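Local coordinates for protein AncCDT-1 (Synthetic construct, PDB 5T0W) that binds amino acids such as arginine as a solute-binding protein, an ancestral precursor of the enzyme cyclohexadienyl dehydratase, at residues T69-I74 and V86-T91; M107-T112 and E207-A212. All coordinates share one frame; numbering follows the deposited sequence.

Contact 1 of 2, residues T69-I74 and V86-T91; sequences TTWDGI and VMSGMT. With ARG (arginine), chain E.
The indole of Trp-71 meets Met-90 at its edge, where CB of the methionine lies in the ring plane and CG comes 3.9 Å from Trp-71 CH2. One face carries the bound arginine, whose CD sits over the centre of the ring, 3.7 Å above the plane; the opposite face is backed by Ile-74 CG2, offset toward the rim. The extended Met-90 chain brings its sulfur to the same ring obliquely, a Met-aromatic contact. With CG anti to the backbone N (chi1 180°), the indole reaches across to the 86-91 segment, and NE1 is hydrogen-bonded to Gly-141 O. Behind it, Ile-74 CD1 and Val-86 CG1 meet tip to tip at 3.7 Å. The 86-91 segment grips the ligand at both ends. Ser-88 O accepts from arginine NE at 3.1 Å and, weakly, from NH1, while Ser-88 OG takes NH1 at 3.0 Å. The arginine N donates to Gly-89 O and to Thr-91 OG1, and Thr-91 N gives OXT a nearly straight bond of 2.8 Å (169°). An alanine in place of Trp-71 would probably leave the ligand's aliphatic chain without its flat support and Met-90 without its aromatic partner. An aromatic wall along the ligand, a carbonyl and a hydroxyl on its amino group and a backbone N-H on its carboxylate are consistent with the amino-acid pocket of a family 3 solute-binding protein.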
loop_
_atom_site.group_PDB
_atom_site.type_symbol
_atom_site.label_atom_id
_atom_site.label_comp_id
_atom_site.label_asym_id
_atom_site.label_seq_id
_atom_site.Cartn_x
_atom_site.Cartn_y
_atom_site.Cartn_z
ATOM N N THR A 69 -2.892 -0.745 12.036
ATOM C CA THR A 69 -1.781 0.136 12.344
ATOM C C THR A 69 -1.841 1.339 11.460
ATOM O O THR A 69 -2.193 1.231 10.288
ATOM C CB THR A 69 -0.460 -0.568 12.100
ATOM O OG1 THR A 69 -0.417 -1.779 12.876
ATOM C CG2 THR A 69 0.698 0.323 12.487
ATOM N N THR A 70 -1.519 2.499 12.019
ATOM C CA THR A 70 -1.457 3.742 11.239
ATOM C C THR A 70 -0.282 3.662 10.281
ATOM O O THR A 70 0.794 3.278 10.687
ATOM C CB THR A 70 -1.285 4.975 12.162
ATOM O OG1 THR A 70 -2.434 5.073 13.012
ATOM C CG2 THR A 70 -1.138 6.296 11.349
ATOM N N TRP A 71 -0.486 4.002 9.016
ATOM C CA TRP A 71 0.584 3.875 8.020
ATOM C C TRP A 71 1.918 4.529 8.443
ATOM O O TRP A 71 2.983 3.930 8.319
ATOM C CB TRP A 71 0.150 4.474 6.688
ATOM C CG TRP A 71 1.214 4.355 5.704
ATOM C CD1 TRP A 71 1.979 5.369 5.210
ATOM C CD2 TRP A 71 1.723 3.149 5.129
ATOM N NE1 TRP A 71 2.906 4.863 4.375
ATOM C CE2 TRP A 71 2.775 3.508 4.296
ATOM C CE3 TRP A 71 1.385 1.812 5.231
ATOM C CZ2 TRP A 71 3.489 2.598 3.566
ATOM C CZ3 TRP A 71 2.121 0.887 4.497
ATOM C CH2 TRP A 71 3.147 1.288 3.674
ATOM N N ASP A 72 1.853 5.748 8.940
ATOM C CA ASP A 72 3.066 6.506 9.226
ATOM C C ASP A 72 4.000 5.798 10.199
ATOM O O ASP A 72 5.203 5.862 10.034
ATOM C CB ASP A 72 2.725 7.891 9.768
ATOM C CG ASP A 72 3.929 8.813 9.768
ATOM O OD1 ASP A 72 4.516 9.006 8.671
ATOM O OD2 ASP A 72 4.279 9.345 10.863
ATOM N N GLY A 73 3.437 5.133 11.204
ATOM C CA GLY A 73 4.216 4.421 12.202
ATOM C C GLY A 73 4.297 2.918 11.976
ATOM O O GLY A 73 4.592 2.161 12.894
ATOM N N ILE A 74 4.008 2.470 10.760
ATOM C CA ILE A 74 3.917 1.042 10.511
ATOM C C ILE A 74 5.285 0.348 10.589
ATOM O O ILE A 74 5.369 -0.778 11.067
ATOM C CB ILE A 74 3.213 0.712 9.183
ATOM C CG1 ILE A 74 2.764 -0.761 9.208
ATOM C CG2 ILE A 74 4.122 0.973 8.011
ATOM C CD1 ILE A 74 1.829 -1.137 8.070
ATOM N N VAL A 86 4.656 -6.923 7.621
ATOM C CA VAL A 86 3.807 -5.871 7.011
ATOM C C VAL A 86 3.237 -6.379 5.676
ATOM O O VAL A 86 3.986 -6.720 4.794
ATOM C CB VAL A 86 4.604 -4.592 6.757
ATOM C CG1 VAL A 86 3.748 -3.556 6.089
ATOM C CG2 VAL A 86 5.168 -4.055 8.051
ATOM N N MET A 87 1.923 -6.443 5.557
ATOM C CA MET A 87 1.283 -6.764 4.290
ATOM C C MET A 87 0.222 -5.695 4.021
ATOM O O MET A 87 -0.901 -5.769 4.521
ATOM C CB MET A 87 0.660 -8.156 4.326
ATOM C CG MET A 87 1.589 -9.236 4.874
ATOM S SD MET A 87 1.128 -10.985 4.716
ATOM C CE MET A 87 0.978 -11.375 2.970
ATOM N N SER A 88 0.648 -4.622 3.363
ATOM C CA SER A 88 -0.119 -3.364 3.374
ATOM C C SER A 88 0.230 -2.452 2.219
ATOM O O SER A 88 0.354 -1.244 2.377
ATOM C CB SER A 88 0.036 -2.619 4.709
ATOM O OG SER A 88 -1.092 -1.800 4.945
ATOM N N GLY A 89 0.380 -3.059 1.054
ATOM C CA GLY A 89 0.668 -2.332 -0.170
ATOM C C GLY A 89 1.953 -1.549 -0.118
ATOM O O GLY A 89 2.014 -0.447 -0.620
ATOM N N MET A 90 2.966 -2.118 0.530
ATOM C CA MET A 90 4.182 -1.397 0.780
ATOM C C MET A 90 5.202 -1.451 -0.359
ATOM O O MET A 90 5.700 -2.494 -0.733
ATOM C CB MET A 90 4.810 -1.904 2.040
ATOM C CG MET A 90 5.979 -1.069 2.465
ATOM S SD MET A 90 6.420 -1.391 4.140
ATOM C CE MET A 90 7.872 -0.373 4.254
ATOM N N THR A 91 5.488 -0.290 -0.919
ATOM C CA THR A 91 6.509 -0.135 -1.932
ATOM C C THR A 91 7.899 -0.379 -1.318
ATOM O O THR A 91 8.181 0.053 -0.224
ATOM C CB THR A 91 6.448 1.289 -2.505
ATOM O OG1 THR A 91 5.167 1.513 -3.094
ATOM C CG2 THR A 91 7.509 1.497 -3.536
HETATM N N ARG E . 2.591 2.044 -1.834
HETATM C CA ARG E . 2.710 3.281 -1.051
HETATM C C ARG E . 3.805 3.089 -0.071
HETATM O O ARG E . 4.269 4.089 0.479
HETATM C CB ARG E . 1.440 3.569 -0.307
HETATM C CG ARG E . 1.162 2.522 0.732
HETATM C CD ARG E . 0.015 2.931 1.653
HETATM N NE ARG E . -0.621 1.744 2.199
HETATM C CZ ARG E . -1.570 1.771 3.120
HETATM N NH1 ARG E . -2.124 0.631 3.551
HETATM N NH2 ARG E . -1.977 2.938 3.604
HETATM O OXT ARG E . 4.212 1.939 0.189
#

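Contact 2 of 2, residues M107-T112 and E207-A212; sequences MTAGQT and EPLGFA
Met-107 and Leu-209 lie side by side and point the same way, with Met-107 CG 3.4 Å from Leu-209 CD1. Met-107 leaves the backbone with CG anti to N, then bends at chi2 (77°), which turns its sulfur end away from the leucine. The other branch of Leu-209, CD2, faces Ala-109 CB at 4.3 Å, so the leucine fork touches both Met-107 and Ala-109, its neighbours on the same side of the sheet. Thr-108 and Pro-208 project from the other side as a non-hydrogen-bonded pair, their CA atoms 4.4 Å apart. The two antiparallel strands are joined by backbone hydrogen bonds: Leu-209 N to Met-107 O at 2.9 Å, and a reciprocal pair joining Ala-109 and Glu-207. Ala-109 N reaches Glu-207 O at 3.1 Å along a fairly straight line (166°), whereas the return bond from Glu-207 N to Ala-109 O is more bent (149°). Pro-208 has no N-H to give, but its CA makes a CA-H...O contact of 3.4 Å with Met-107 O. Met-107 packs on Tyr-241 and Phe-245 of helix 236-245, Ala-109 touches Pro-183 of helix 182-189, and strand 107-115 runs on to pair with strands 177-181 and 198-201 of the mixed sheet.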
loop_
_atom_site.group_PDB
_atom_site.type_symbol
_atom_site.label_atom_id
_atom_site.label_comp_id
_atom_site.label_asym_id
_atom_site.label_seq_id
_atom_site.Cartn_x
_atom_site.Cartn_y
_atom_site.Cartn_z
ATOM N N MET A 107 4.003 -7.561 -6.550
ATOM C CA MET A 107 3.080 -6.619 -7.203
ATOM C C MET A 107 3.894 -5.422 -7.714
ATOM O O MET A 107 5.012 -5.201 -7.236
ATOM C CB MET A 107 2.037 -6.135 -6.160
ATOM C CG MET A 107 1.008 -5.133 -6.627
ATOM S SD MET A 107 -0.256 -5.896 -7.597
ATOM C CE MET A 107 -0.790 -4.479 -8.612
ATOM N N THR A 108 3.335 -4.646 -8.649
ATOM C CA THR A 108 3.885 -3.346 -9.031
ATOM C C THR A 108 2.805 -2.257 -9.093
ATOM O O THR A 108 1.686 -2.537 -9.519
ATOM C CB THR A 108 4.566 -3.341 -10.404
ATOM O OG1 THR A 108 3.604 -3.670 -11.411
ATOM C CG2 THR A 108 5.723 -4.333 -10.431
ATOM N N ALA A 109 3.172 -1.017 -8.707
ATOM C CA ALA A 109 2.277 0.158 -8.685
ATOM C C ALA A 109 3.022 1.410 -9.104
ATOM O O ALA A 109 4.142 1.653 -8.672
ATOM C CB ALA A 109 1.719 0.375 -7.296
ATOM N N GLY A 110 2.370 2.206 -9.945
ATOM C CA GLY A 110 2.843 3.521 -10.309
ATOM C C GLY A 110 2.033 4.550 -9.558
ATOM O O GLY A 110 1.105 4.208 -8.826
ATOM N N GLN A 111 2.434 5.813 -9.710
ATOM C CA GLN A 111 1.786 6.927 -9.033
ATOM C C GLN A 111 0.773 7.437 -10.009
ATOM O O GLN A 111 1.099 7.669 -11.153
ATOM C CB GLN A 111 2.805 8.024 -8.667
ATOM C CG GLN A 111 3.779 7.630 -7.583
ATOM C CD GLN A 111 3.027 7.107 -6.394
ATOM O OE1 GLN A 111 2.208 7.823 -5.816
ATOM N NE2 GLN A 111 3.280 5.860 -6.009
ATOM N N THR A 112 -0.442 7.677 -9.525
ATOM C CA THR A 112 -1.517 8.272 -10.326
ATOM C C THR A 112 -2.117 9.511 -9.650
ATOM O O THR A 112 -2.166 9.606 -8.436
ATOM C CB THR A 112 -2.589 7.233 -10.537
ATOM O OG1 THR A 112 -1.979 6.104 -11.160
ATOM C CG2 THR A 112 -3.702 7.756 -11.398
ATOM N N GLU A 207 7.049 0.821 -9.430
ATOM C CA GLU A 207 7.909 0.247 -8.387
ATOM C C GLU A 207 7.291 -1.021 -7.776
ATOM O O GLU A 207 6.069 -1.103 -7.665
ATOM C CB GLU A 207 8.101 1.315 -7.306
ATOM C CG GLU A 207 8.967 2.496 -7.716
ATOM C CD GLU A 207 10.458 2.162 -7.838
ATOM O OE1 GLU A 207 10.955 1.249 -7.144
ATOM O OE2 GLU A 207 11.166 2.843 -8.623
ATOM N N PRO A 208 8.140 -1.989 -7.368
ATOM C CA PRO A 208 7.671 -3.219 -6.741
ATOM C C PRO A 208 7.153 -2.980 -5.333
ATOM O O PRO A 208 7.692 -2.156 -4.602
ATOM C CB PRO A 208 8.932 -4.070 -6.663
ATOM C CG PRO A 208 10.004 -3.075 -6.433
ATOM C CD PRO A 208 9.596 -1.857 -7.220
ATOM N N LEU A 209 6.091 -3.687 -4.974
ATOM C CA LEU A 209 5.645 -3.773 -3.585
ATOM C C LEU A 209 6.234 -5.039 -3.005
ATOM O O LEU A 209 6.464 -6.025 -3.730
ATOM C CB LEU A 209 4.133 -3.844 -3.519
ATOM C CG LEU A 209 3.354 -2.843 -4.356
ATOM C CD1 LEU A 209 1.857 -2.989 -4.140
ATOM C CD2 LEU A 209 3.771 -1.422 -4.013
ATOM N N GLY A 210 6.461 -5.030 -1.704
ATOM C CA GLY A 210 6.877 -6.231 -0.972
ATOM C C GLY A 210 6.250 -6.301 0.406
ATOM O O GLY A 210 5.677 -5.333 0.889
ATOM N N PHE A 211 6.433 -7.443 1.063
ATOM C CA PHE A 211 6.148 -7.592 2.483
ATOM C C PHE A 211 7.388 -7.370 3.324
ATOM O O PHE A 211 8.447 -7.916 3.039
ATOM C CB PHE A 211 5.624 -8.979 2.751
ATOM C CG PHE A 211 4.534 -9.365 1.837
ATOM C CD1 PHE A 211 3.394 -8.574 1.742
ATOM C CD2 PHE A 211 4.633 -10.496 1.057
ATOM C CE1 PHE A 211 2.372 -8.934 0.890
ATOM C CE2 PHE A 211 3.620 -10.866 0.217
ATOM C CZ PHE A 211 2.496 -10.081 0.116
ATOM N N ALA A 212 7.249 -6.581 4.385
ATOM C CA ALA A 212 8.403 -6.190 5.221
ATOM C C ALA A 212 8.519 -7.054 6.454
ATOM O O ALA A 212 7.515 -7.385 7.043
ATOM C CB ALA A 212 8.281 -4.738 5.638
#

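The two contacts follow one another along the chain, their centres about 12 Å apart, and are joined by the 86-91 and 207-212 segments running beside each other. Met-90 O and Gly-210 N are 2.8 Å apart, a probable hydrogen bond, as is Val-86 N to Ala-212 O at 3.0 Å. Side chains also meet there: Leu-209 CD2 packs 3.4 Å from Thr-91 OG1, the hydroxyl that holds the ligand's amino group. Contact 1 therefore handles the arginine directly, while contact 2 borders the pocket through Leu-209, whose side chain is about 4 Å from the ligand. Beyond it, Gln-111 NE2 is hydrogen-bonded to Asp-181 OD1, part of another residue that binds the arginine.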